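Side-chain contacts in spore germination protein B3 (Bacillus subtilis subsp. subtilis, PDB 3N54), which takes part in the response of spores to the germinant mixture of L-asparagine, glucose, fructose and potassium ions: residues S156-S159 and S164-I167; G183-K186 and K191-G194; A198-T203 and K289-K294. All coordinates share one frame; numbering follows the deposited sequence.

Interaction 1: S156-S159 and S164-I167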
loop_
_atom_site.group_PDB
_atom_site.type_symbol
_atom_site.label_atom_id
_atom_site.label_comp_id
_atom_site.label_asym_id
_atom_site.label_seq_id
_atom_site.Cartn_x
_atom_site.Cartn_y
_atom_site.Cartn_z
ATOM N N SER A 156 -5.588 -2.944 -9.174
ATOM C CA SER A 156 -6.325 -2.371 -10.294
ATOM C C SER A 156 -7.836 -2.514 -10.110
ATOM O O SER A 156 -8.585 -1.599 -10.412
ATOM C CB SER A 156 -5.916 -3.009 -11.619
ATOM O OG SER A 156 -6.518 -2.276 -12.686
ATOM N N VAL A 157 -8.280 -3.665 -9.619
ATOM C CA VAL A 157 -9.700 -3.870 -9.369
ATOM C C VAL A 157 -10.199 -2.929 -8.257
ATOM O O VAL A 157 -11.298 -2.387 -8.364
ATOM C CB VAL A 157 -10.018 -5.356 -9.064
ATOM C CG1 VAL A 157 -11.389 -5.504 -8.428
ATOM C CG2 VAL A 157 -9.933 -6.186 -10.352
ATOM N N TYR A 158 -9.382 -2.702 -7.227
ATOM C CA TYR A 158 -9.748 -1.767 -6.161
ATOM C C TYR A 158 -9.975 -0.356 -6.711
ATOM O O TYR A 158 -10.973 0.281 -6.399
ATOM C CB TYR A 158 -8.686 -1.696 -5.056
ATOM C CG TYR A 158 -8.463 -2.954 -4.241
ATOM C CD1 TYR A 158 -7.252 -3.155 -3.584
ATOM C CD2 TYR A 158 -9.443 -3.943 -4.129
ATOM C CE1 TYR A 158 -7.024 -4.292 -2.814
ATOM C CE2 TYR A 158 -9.221 -5.088 -3.369
ATOM C CZ TYR A 158 -8.008 -5.253 -2.713
ATOM O OH TYR A 158 -7.782 -6.377 -1.955
ATOM N N SER A 159 -9.031 0.122 -7.510
ATOM C CA SER A 159 -9.129 1.435 -8.143
ATOM C C SER A 159 -10.395 1.577 -8.980
ATOM O O SER A 159 -11.157 2.539 -8.832
ATOM C CB SER A 159 -7.936 1.650 -9.065
ATOM O OG SER A 159 -6.721 1.579 -8.340
ATOM N N SER A 164 -10.887 2.464 -1.320
ATOM C CA SER A 164 -9.653 2.901 -0.698
ATOM C C SER A 164 -8.969 1.624 -0.232
ATOM O O SER A 164 -9.632 0.631 0.066
ATOM C CB SER A 164 -9.907 3.835 0.481
ATOM O OG SER A 164 -10.403 5.093 0.056
ATOM N N TYR A 165 -7.645 1.633 -0.174
ATOM C CA TYR A 165 -6.903 0.436 0.217
ATOM C C TYR A 165 -5.490 0.760 0.674
ATOM O O TYR A 165 -5.008 1.886 0.512
ATOM C CB TYR A 165 -6.852 -0.565 -0.948
ATOM C CG TYR A 165 -6.230 -0.018 -2.207
ATOM C CD1 TYR A 165 -6.989 0.703 -3.119
ATOM C CD2 TYR A 165 -4.881 -0.219 -2.488
ATOM C CE1 TYR A 165 -6.424 1.209 -4.281
ATOM C CE2 TYR A 165 -4.304 0.288 -3.645
ATOM C CZ TYR A 165 -5.080 0.998 -4.537
ATOM O OH TYR A 165 -4.520 1.504 -5.690
ATOM N N LEU A 166 -4.840 -0.243 1.254
ATOM C CA LEU A 166 -3.481 -0.101 1.725
ATOM C C LEU A 166 -2.510 -0.776 0.758
ATOM O O LEU A 166 -2.851 -1.733 0.076
ATOM C CB LEU A 166 -3.332 -0.700 3.123
ATOM C CG LEU A 166 -4.177 -0.100 4.254
ATOM C CD1 LEU A 166 -3.977 -0.886 5.552
ATOM C CD2 LEU A 166 -3.873 1.382 4.469
ATOM N N ILE A 167 -1.295 -0.253 0.727
ATOM C CA ILE A 167 -0.210 -0.789 -0.062
ATOM C C ILE A 167 1.029 -0.837 0.837
ATOM O O ILE A 167 1.342 0.148 1.495
ATOM C CB ILE A 167 0.035 0.097 -1.288
ATOM C CG1 ILE A 167 1.243 -0.388 -2.089
ATOM C CG2 ILE A 167 0.240 1.533 -0.859
ATOM C CD1 ILE A 167 1.429 0.368 -3.407
#
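Tyr165, at the start of strand 165-172, packs against Tyr158 of helix 152-160, where a short loop turns the chain from helix back into sheet. Strand 165-172 runs parallel to its neighbour 105-109 in a mixed sheet, and the last turn of the helix meets the strand it leads into, consistent with a beta-alpha-beta crossover from strand 105-109 to 165-172. Ser164 comes first but does not touch the helix; its OG bonds to Thr301 OG1 and to the backbone N of Arg187. Tyr165 carries the contact. Its CG sits between the backbone N and the carbonyl carbon (chi1 58°), the crowded position, which lays one face of the ring against Tyr158. CD1 of Tyr158 lies over that face, 3.6 Å from Tyr165 CG, while Tyr158 CB comes within 3.5 Å of Tyr165 CD1. The ring planes meet obliquely at 46°, with centroids 5.3 Å apart, and Phe305 adds a third ring beside Tyr158. The polar end of Tyr158 is held within its own helix, its OH bonding to Arg154 NH2. At the far end of the Tyr165 ring, Ser159 OG stands 3.4 Å from Tyr165 OH; Asn190 OD1 and Ala155 O also lie within hydrogen-bonding reach of this one hydroxyl. Leu166 turns from the helix to Ile184 and Met147. Ile167 packs on Leu106 and Ala108 of strand 105-109, and its backbone O probably accepts from Gly183 N.

Interaction 2: G183-K186 and K191-G194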
loop_
_atom_site.group_PDB
_atom_site.type_symbol
_atom_site.label_atom_id
_atom_site.label_comp_id
_atom_site.label_asym_id
_atom_site.label_seq_id
_atom_site.Cartn_x
_atom_site.Cartn_y
_atom_site.Cartn_z
ATOM N N GLY A 183 1.070 2.551 2.796
ATOM C CA GLY A 183 0.539 3.768 2.209
ATOM C C GLY A 183 -0.965 3.627 2.184
ATOM O O GLY A 183 -1.479 2.512 2.104
ATOM N N ILE A 184 -1.671 4.751 2.267
ATOM C CA ILE A 184 -3.126 4.764 2.219
ATOM C C ILE A 184 -3.559 5.408 0.910
ATOM O O ILE A 184 -3.332 6.595 0.708
ATOM C CB ILE A 184 -3.731 5.562 3.395
ATOM C CG1 ILE A 184 -3.180 5.071 4.737
ATOM C CG2 ILE A 184 -5.252 5.462 3.382
ATOM C CD1 ILE A 184 -3.459 6.028 5.890
ATOM N N ILE A 185 -4.171 4.623 0.025
ATOM C CA ILE A 185 -4.650 5.116 -1.261
ATOM C C ILE A 185 -6.143 5.389 -1.148
ATOM O O ILE A 185 -6.921 4.502 -0.799
ATOM C CB ILE A 185 -4.400 4.101 -2.414
ATOM C CG1 ILE A 185 -2.951 3.594 -2.404
ATOM C CG2 ILE A 185 -4.727 4.727 -3.756
ATOM C CD1 ILE A 185 -1.907 4.691 -2.490
ATOM N N LYS A 186 -6.543 6.624 -1.430
ATOM C CA LYS A 186 -7.937 7.017 -1.278
ATOM C C LYS A 186 -8.731 6.779 -2.559
ATOM O O LYS A 186 -8.219 6.956 -3.662
ATOM C CB LYS A 186 -8.032 8.482 -0.867
ATOM C CG LYS A 186 -9.438 8.930 -0.472
ATOM C CD LYS A 186 -9.377 10.252 0.245
ATOM C CE LYS A 186 -10.719 10.681 0.806
ATOM N NZ LYS A 186 -10.485 11.708 1.887
ATOM N N LYS A 191 -5.114 8.439 -5.081
ATOM C CA LYS A 191 -3.876 9.061 -4.626
ATOM C C LYS A 191 -3.549 8.641 -3.206
ATOM O O LYS A 191 -4.447 8.306 -2.417
ATOM C CB LYS A 191 -3.990 10.585 -4.672
ATOM C CG LYS A 191 -4.117 11.145 -6.065
ATOM C CD LYS A 191 -4.240 12.660 -6.053
ATOM C CE LYS A 191 -4.369 13.204 -7.467
ATOM N NZ LYS A 191 -4.399 14.687 -7.493
ATOM N N LEU A 192 -2.263 8.668 -2.873
ATOM C CA LEU A 192 -1.831 8.345 -1.521
ATOM C C LEU A 192 -2.083 9.574 -0.647
ATOM O O LEU A 192 -1.634 10.675 -0.977
ATOM C CB LEU A 192 -0.361 7.911 -1.495
ATOM C CG LEU A 192 0.252 7.598 -0.117
ATOM C CD1 LEU A 192 1.324 6.503 -0.210
ATOM C CD2 LEU A 192 0.816 8.866 0.561
ATOM N N VAL A 193 -2.819 9.386 0.449
ATOM C CA VAL A 193 -3.173 10.496 1.349
ATOM C C VAL A 193 -2.412 10.444 2.672
ATOM O O VAL A 193 -2.488 11.380 3.467
ATOM C CB VAL A 193 -4.690 10.550 1.622
ATOM C CG1 VAL A 193 -5.456 10.855 0.327
ATOM C CG2 VAL A 193 -5.179 9.256 2.258
ATOM N N GLY A 194 -1.674 9.363 2.903
ATOM C CA GLY A 194 -0.833 9.252 4.093
ATOM C C GLY A 194 -0.231 7.869 4.243
ATOM O O GLY A 194 -0.485 6.987 3.423
#
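Ile184 uses both backbone polar atoms to grip Val193 and Gly194 across a beta hairpin. Its N donates to Gly194 O at 2.8 Å, and its O accepts from Val193 N at 2.8 Å in a nearly straight bond (163° at the hydrogen). Two residues thus face one, a beta bulge, and Val193 has a psi near zero (-7°) that kinks its strand. Nearer the turn, Lys186 N donates to Lys191 O at 2.9 Å, while Lys191 N is satisfied by Ser189 OG. On its other edge, strand 177-186 is backbone-bonded through Gly183 and Ile185 to Ile167 and Tyr165; Leu192 is backbone-bonded to Met82. Ile185 and Leu192 form a non-hydrogen-bonded pair. Val193 spreads its methyls: CG1 meets Lys186 CB at 3.7 Å, and CG2 meets Ile184 CG2 at 4.0 Å. With an alanine at Ile184, Val193 CG2 and Leu166 would probably lose an apolar neighbour, opening a gap beside the bulge. The lysine amines find weak partners outside the hairpin, Lys186 NZ at Tyr299 O and Lys191 NZ at Asn84 O. Within the sheet, strand 177-186 lies between 165-172 and 191-196, and Leu192 packs on Met82 and Arg83 of helix 79-84.

Interaction 3: A198-T203 and K289-K294. With SO4 (sulfate ion), chain B.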
loop_
_atom_site.group_PDB
_atom_site.type_symbol
_atom_site.label_atom_id
_atom_site.label_comp_id
_atom_site.label_asym_id
_atom_site.label_seq_id
_atom_site.Cartn_x
_atom_site.Cartn_y
_atom_site.Cartn_z
ATOM N N ALA A 198 4.636 0.806 10.713
ATOM C CA ALA A 198 4.671 -0.647 10.837
ATOM C C ALA A 198 3.804 -1.114 12.002
ATOM O O ALA A 198 3.027 -2.051 11.849
ATOM C CB ALA A 198 6.106 -1.127 11.026
ATOM N N ASP A 199 3.948 -0.468 13.165
ATOM C CA ASP A 199 3.157 -0.822 14.349
ATOM C C ASP A 199 1.665 -0.607 14.106
ATOM O O ASP A 199 0.849 -1.464 14.439
ATOM C CB ASP A 199 3.594 -0.014 15.582
ATOM C CG ASP A 199 4.917 -0.493 16.177
ATOM O OD1 ASP A 199 5.389 -1.597 15.833
ATOM O OD2 ASP A 199 5.483 0.238 17.019
ATOM N N GLU A 200 1.315 0.543 13.535
ATOM C CA GLU A 200 -0.082 0.863 13.240
ATOM C C GLU A 200 -0.672 -0.129 12.244
ATOM O O GLU A 200 -1.821 -0.544 12.391
ATOM C CB GLU A 200 -0.213 2.295 12.704
ATOM C CG GLU A 200 -0.019 3.368 13.767
ATOM C CD GLU A 200 0.129 4.774 13.202
ATOM O OE1 GLU A 200 -0.121 5.733 13.959
ATOM O OE2 GLU A 200 0.506 4.932 12.020
ATOM N N THR A 201 0.118 -0.509 11.240
ATOM C CA THR A 201 -0.334 -1.473 10.239
ATOM C C THR A 201 -0.574 -2.830 10.902
ATOM O O THR A 201 -1.575 -3.487 10.627
ATOM C CB THR A 201 0.667 -1.589 9.057
ATOM O OG1 THR A 201 0.911 -0.286 8.506
ATOM C CG2 THR A 201 0.117 -2.480 7.958
ATOM N N GLN A 202 0.320 -3.226 11.805
ATOM C CA GLN A 202 0.160 -4.494 12.525
ATOM C C GLN A 202 -1.109 -4.469 13.361
ATOM O O GLN A 202 -1.885 -5.419 13.350
ATOM C CB GLN A 202 1.365 -4.790 13.433
ATOM C CG GLN A 202 1.303 -6.189 14.053
ATOM C CD GLN A 202 2.436 -6.488 15.015
ATOM O OE1 GLN A 202 2.648 -5.773 15.992
ATOM N NE2 GLN A 202 3.150 -7.572 14.762
ATOM N N THR A 203 -1.306 -3.379 14.093
ATOM C CA THR A 203 -2.493 -3.223 14.929
ATOM C C THR A 203 -3.763 -3.341 14.107
ATOM O O THR A 203 -4.674 -4.096 14.454
ATOM C CB THR A 203 -2.498 -1.858 15.639
ATOM O OG1 THR A 203 -1.354 -1.768 16.494
ATOM C CG2 THR A 203 -3.770 -1.679 16.460
ATOM N N LYS A 289 -7.640 2.183 18.625
ATOM C CA LYS A 289 -8.421 3.418 18.760
ATOM C C LYS A 289 -7.669 4.605 18.164
ATOM O O LYS A 289 -8.269 5.472 17.534
ATOM C CB LYS A 289 -8.781 3.695 20.224
ATOM C CG LYS A 289 -9.952 2.866 20.739
ATOM C CD LYS A 289 -10.294 3.237 22.171
ATOM C CE LYS A 289 -11.502 2.469 22.692
ATOM N NZ LYS A 289 -11.814 2.840 24.109
ATOM N N GLN A 290 -6.358 4.633 18.364
ATOM C CA GLN A 290 -5.518 5.688 17.811
ATOM C C GLN A 290 -5.507 5.607 16.274
ATOM O O GLN A 290 -5.682 6.622 15.599
ATOM C CB GLN A 290 -4.102 5.582 18.391
ATOM C CG GLN A 290 -3.073 6.619 17.901
ATOM C CD GLN A 290 -3.496 8.054 18.098
ATOM O OE1 GLN A 290 -4.345 8.567 17.355
ATOM N NE2 GLN A 290 -2.875 8.738 19.070
ATOM N N VAL A 291 -5.330 4.400 15.737
ATOM C CA VAL A 291 -5.279 4.199 14.287
ATOM C C VAL A 291 -6.627 4.538 13.648
ATOM O O VAL A 291 -6.678 5.239 12.638
ATOM C CB VAL A 291 -4.879 2.753 13.910
ATOM C CG1 VAL A 291 -4.908 2.568 12.393
ATOM C CG2 VAL A 291 -3.499 2.418 14.461
ATOM N N MET A 292 -7.711 4.061 14.257
ATOM C CA MET A 292 -9.053 4.322 13.740
ATOM C C MET A 292 -9.370 5.818 13.764
ATOM O O MET A 292 -10.070 6.324 12.901
ATOM C CB MET A 292 -10.101 3.544 14.545
ATOM C CG MET A 292 -11.403 3.280 13.800
ATOM S SD MET A 292 -11.199 2.358 12.255
ATOM C CE MET A 292 -10.009 1.112 12.728
ATOM N N ASP A 293 -8.842 6.521 14.754
ATOM C CA ASP A 293 -9.030 7.962 14.850
ATOM C C ASP A 293 -8.336 8.681 13.683
ATOM O O ASP A 293 -8.881 9.631 13.124
ATOM C CB ASP A 293 -8.491 8.475 16.185
ATOM C CG ASP A 293 -8.962 9.868 16.497
ATOM O OD1 ASP A 293 -10.149 10.032 16.835
ATOM O OD2 ASP A 293 -8.142 10.800 16.427
ATOM N N LYS A 294 -7.137 8.225 13.325
ATOM C CA LYS A 294 -6.428 8.757 12.161
ATOM C C LYS A 294 -7.192 8.455 10.863
ATOM O O LYS A 294 -7.304 9.312 9.996
ATOM C CB LYS A 294 -5.009 8.190 12.070
ATOM C CG LYS A 294 -4.087 8.638 13.195
ATOM C CD LYS A 294 -2.810 7.807 13.262
ATOM C CE LYS A 294 -1.851 8.084 12.112
ATOM N NZ LYS A 294 -1.249 9.441 12.182
HETATM S S SO4 B . 0.657 11.368 14.467
HETATM O O1 SO4 B . 0.097 12.337 13.534
HETATM O O2 SO4 B . 2.037 11.088 14.085
HETATM O O3 SO4 B . -0.110 10.128 14.440
HETATM O O4 SO4 B . 0.608 11.914 15.818
#
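The carboxylate of Glu200 meets the aliphatic end of Lys294 from one side of its plane: Lys294 CD and CE lie obliquely above that plane, both 3.5 Å from Glu200 OE1. The second oxygen, OE2, accepts a hydrogen bond from the backbone N of Ser197, just ahead of the helix, which probably fixes the rotation of the carboxylate. Nearer the backbone, Glu200 is an apolar partner. Its CG, anti to the carbonyl carbon (chi1 -73°), carries the chain across to Val291, whose CG2 touches Glu200 CB and CG alike, the latter at 3.7 Å. Two helices of the C-terminal half of the protein, 198-208 and the long 271-299, meet here. Thr203 continues the interface, resting on Leu284, Asp287 and Val288, while Val291 also packs on Leu204. On the other helix, Lys294 bends at chi3 and chi4 (71° and 69°), so that its CD and CE pass the carboxylate and its NZ is directed elsewhere. The ammonium nitrogen donates to O3 of a sulfate ion, probably from the crystallisation liquor, Lys294 NZ to SO4 O3 being 2.6 Å, and forms a salt bridge with Glu298 of its own helix. Lys294 NZ remains 4.3 Å from Glu200 OE1, beyond a salt bridge; its charge is probably balanced mainly by Glu298 and, in the crystal, the sulfate, so Glu200 is likely to gain only a general electrostatic attraction. The direct contact between these segments is apolar packing of Glu200 on Val291, plus a carboxylate oxygen set against lysine methylenes.

The contacts follow one another along the chain, each closing before the next opens. Interactions 1 and 2 have centres about 10 Å apart and share one mixed sheet: strands 165-172 and 177-186 are neighbours in it, joined by backbone hydrogen bonds. This sheet spans the two sequence families, since interaction 1 lies in the N-terminal range and interaction 2 in the C-terminal one. Interaction 3 is centred about 15 Å from interaction 2; from interaction 1 its centre lies about 19 Å away, and those two do not touch. Strand 191-196 leads straight into helix 198-208, which meets helix 271-299, far along the sequence, so the central sheet is tied in sequence to the C-terminal helical packing.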